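PDB 2BBR: viral CASP8 and FADD-like apoptosis regulator from Molluscum contagiosum virus subtype 1, which blocks death-receptor-induced apoptosis by interfering with caspase-8 recruitment and activation at the death-inducing signaling complex, and suppresses host NF-kappa-B activation. Local coordinates for residues A59-L64 and F77-E82. Sequence-based numbering, arbitrary orientation.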
ATOM      1  N   ALA A  59       1.529  -9.767   9.268  1.00 11.08           N
ATOM      2  CA  ALA A  59       0.791  -8.728   8.559  1.00 10.93           C
ATOM      3  C   ALA A  59       0.874  -7.384   9.276  1.00 10.33           C
ATOM      4  O   ALA A  59       1.143  -6.356   8.654  1.00 10.34           O
ATOM      5  CB  ALA A  59      -0.667  -9.140   8.393  1.00 12.02           C
ATOM      6  N   LEU A  60       0.641  -7.395  10.584  1.00 10.04           N
ATOM      7  CA  LEU A  60       0.695  -6.165  11.364  1.00 11.29           C
ATOM      8  C   LEU A  60       2.096  -5.568  11.364  1.00  9.99           C
ATOM      9  O   LEU A  60       2.261  -4.355  11.249  1.00 10.58           O
ATOM     10  CB  LEU A  60       0.236  -6.419  12.805  1.00 14.21           C
ATOM     11  CG  LEU A  60      -1.272  -6.540  13.051  1.00 19.14           C
ATOM     12  CD1 LEU A  60      -1.959  -5.235  12.683  1.00 21.26           C
ATOM     13  CD2 LEU A  60      -1.839  -7.689  12.241  1.00 22.45           C
ATOM     14  N   VAL A  61       3.104  -6.421  11.501  1.00  9.93           N
ATOM     15  CA  VAL A  61       4.481  -5.954  11.500  1.00  9.37           C
ATOM     16  C   VAL A  61       4.804  -5.298  10.157  1.00  9.92           C
ATOM     17  O   VAL A  61       5.424  -4.234  10.112  1.00 10.45           O
ATOM     18  CB  VAL A  61       5.443  -7.125  11.799  1.00 10.38           C
ATOM     19  CG1 VAL A  61       6.874  -6.746  11.460  1.00 10.83           C
ATOM     20  CG2 VAL A  61       5.346  -7.495  13.274  1.00 11.55           C
ATOM     21  N   GLU A  62       4.365  -5.913   9.062  1.00  9.79           N
ATOM     22  CA  GLU A  62       4.617  -5.338   7.741  1.00 10.52           C
ATOM     23  C   GLU A  62       3.910  -3.997   7.600  1.00 10.05           C
ATOM     24  O   GLU A  62       4.472  -3.043   7.062  1.00 10.15           O
ATOM     25  CB  GLU A  62       4.141  -6.274   6.632  1.00 11.27           C
ATOM     26  CG  GLU A  62       5.010  -7.491   6.441  1.00 12.09           C
ATOM     27  CD  GLU A  62       4.816  -8.110   5.074  1.00 11.81           C
ATOM     28  OE1 GLU A  62       4.013  -9.060   4.952  1.00 13.28           O
ATOM     29  OE2 GLU A  62       5.460  -7.631   4.122  1.00 11.79           O
ATOM     30  N   MET A  63       2.667  -3.924   8.067  1.00  9.61           N
ATOM     31  CA  MET A  63       1.929  -2.672   7.991  1.00 10.27           C
ATOM     32  C   MET A  63       2.678  -1.561   8.708  1.00  9.98           C
ATOM     33  O   MET A  63       2.857  -0.472   8.165  1.00 10.97           O
ATOM     34  CB  MET A  63       0.545  -2.819   8.615  1.00  9.97           C
ATOM     35  CG  MET A  63      -0.400  -3.691   7.824  1.00 11.01           C
ATOM     36  SD  MET A  63      -1.978  -3.840   8.657  1.00 14.31           S
ATOM     37  CE  MET A  63      -2.797  -5.035   7.604  1.00 12.79           C
ATOM     38  N   LEU A  64       3.114  -1.833   9.934  1.00  9.88           N
ATOM     39  CA  LEU A  64       3.834  -0.818  10.698  1.00  9.78           C
ATOM     40  C   LEU A  64       5.157  -0.443  10.033  1.00  9.66           C
ATOM     41  O   LEU A  64       5.555   0.721  10.044  1.00 10.59           O
ATOM     42  CB  LEU A  64       4.072  -1.299  12.134  1.00 10.46           C
ATOM     43  CG  LEU A  64       2.800  -1.489  12.973  1.00 11.08           C
ATOM     44  CD1 LEU A  64       3.166  -2.055  14.337  1.00 12.31           C
ATOM     45  CD2 LEU A  64       2.070  -0.159  13.114  1.00 12.07           C
ATOM     46  N   PHE A  77       5.566  -4.944  19.529  1.00 13.52           N
ATOM     47  CA  PHE A  77       6.081  -6.255  19.159  1.00 14.60           C
ATOM     48  C   PHE A  77       7.523  -6.530  19.573  1.00 14.54           C
ATOM     49  O   PHE A  77       8.037  -7.623  19.336  1.00 15.25           O
ATOM     50  CB  PHE A  77       5.915  -6.458  17.649  1.00 15.26           C
ATOM     51  CG  PHE A  77       4.484  -6.371  17.188  1.00 14.68           C
ATOM     52  CD1 PHE A  77       4.019  -5.254  16.505  1.00 15.90           C
ATOM     53  CD2 PHE A  77       3.595  -7.403  17.463  1.00 16.42           C
ATOM     54  CE1 PHE A  77       2.685  -5.168  16.103  1.00 16.72           C
ATOM     55  CE2 PHE A  77       2.262  -7.326  17.067  1.00 17.14           C
ATOM     56  CZ  PHE A  77       1.806  -6.208  16.385  1.00 17.01           C
ATOM     57  N   GLY A  78       8.166  -5.548  20.201  1.00 13.74           N
ATOM     58  CA  GLY A  78       9.542  -5.716  20.639  1.00 13.89           C
ATOM     59  C   GLY A  78      10.503  -5.969  19.493  1.00 12.68           C
ATOM     60  O   GLY A  78      11.535  -6.623  19.667  1.00 15.99           O
ATOM     61  N   LEU A  79      10.176  -5.440  18.321  1.00 12.14           N
ATOM     62  CA  LEU A  79      11.009  -5.636  17.146  1.00 11.47           C
ATOM     63  C   LEU A  79      11.740  -4.390  16.689  1.00 11.38           C
ATOM     64  O   LEU A  79      11.175  -3.298  16.643  1.00 12.33           O
ATOM     65  CB  LEU A  79      10.160  -6.142  15.977  1.00 12.20           C
ATOM     66  CG  LEU A  79       9.514  -7.520  16.101  1.00 11.14           C
ATOM     67  CD1 LEU A  79       8.601  -7.768  14.912  1.00 14.53           C
ATOM     68  CD2 LEU A  79      10.591  -8.585  16.184  1.00 14.48           C
ATOM     69  N   SER A  80      13.010  -4.570  16.349  1.00 11.77           N
ATOM     70  CA  SER A  80      13.820  -3.491  15.813  1.00 12.33           C
ATOM     71  C   SER A  80      13.491  -3.467  14.319  1.00 11.55           C
ATOM     72  O   SER A  80      12.785  -4.343  13.816  1.00 11.68           O
ATOM     73  CB  SER A  80      15.301  -3.809  15.980  1.00 13.00           C
ATOM     74  OG  SER A  80      15.647  -4.946  15.204  1.00 16.07           O
ATOM     75  N   LYS A  81      14.012  -2.473  13.613  1.00 11.48           N
ATOM     76  CA  LYS A  81      13.794  -2.358  12.178  1.00 12.78           C
ATOM     77  C   LYS A  81      14.208  -3.651  11.463  1.00 12.81           C
ATOM     78  O   LYS A  81      13.481  -4.156  10.602  1.00 12.92           O
ATOM     79  CB  LYS A  81      14.601  -1.172  11.644  1.00 15.48           C
ATOM     80  CG  LYS A  81      14.530  -0.950  10.146  1.00 15.41           C
ATOM     81  CD  LYS A  81      15.295   0.312   9.773  1.00 18.01           C
ATOM     82  CE  LYS A  81      15.300   0.556   8.272  1.00 18.45           C
ATOM     83  NZ  LYS A  81      16.122  -0.445   7.534  1.00 23.29           N
ATOM     84  N   GLU A  82      15.370  -4.186  11.829  1.00 12.79           N
ATOM     85  CA  GLU A  82      15.883  -5.414  11.224  1.00 13.04           C
ATOM     86  C   GLU A  82      14.997  -6.614  11.551  1.00 13.10           C
ATOM     87  O   GLU A  82      14.790  -7.490  10.710  1.00 13.26           O
ATOM     88  CB  GLU A  82      17.315  -5.693  11.697  1.00 15.84           C
ATOM     89  CG  GLU A  82      18.393  -4.768  11.133  1.00 18.78           C
ATOM     90  CD  GLU A  82      18.250  -3.324  11.584  1.00 19.59           C
ATOM     91  OE1 GLU A  82      17.736  -3.094  12.699  1.00 19.01           O
ATOM     92  OE2 GLU A  82      18.670  -2.421  10.829  1.00 21.69           O
TER
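The phenyl ring of F77 settles into the notch between L60, V61 and L64, three side chains on one flank of helix 57-66. V61 CG2 lies over one face, 4.1 Å from the ring plane and displaced toward the rim, where CD1 is the closest ring atom; L64 CD1 meets the edge instead, lying near the ring plane at 3.6 Å from F77 CE1. A methyl over the face and a methyl at the edge thus make an inner corner into which the ring fits. At the far end of the ring F77 CZ lies 3.9 Å from L60 CB, in an oblique approach one helical turn before L64, while the rest of the L60 side chain leads away, so that this leucine offers its root and not its branch.

The second bump is L79, which crosses V61 at about a right angle. V61 CG1 is anti to its backbone N (chi1 166°), which leaves CG2 beside that N, and the two methyls together form a shallow fork. L79 CD1 rests against both prongs, 3.7 Å from V61 CG2 and 4.0 Å from V61 CG1. CG2 is therefore shared, touching the F77 ring on one flank and L79 CD1 on another.

Between F77 and L79 the chain turns at G78, the first residue past helix 70-77, with positive phi; both flanking side chains point back at helix 57-66. L73 of helix 70-77 also touches V61 and L64, and L57 touches F77, extending the apolar packing within the first death effector domain. No hydrogen bond or salt bridge joins the two segments, so their fit rests on van der Waals contact and apolar burial, and shape complementarity probably determines how F77 and L79 seat.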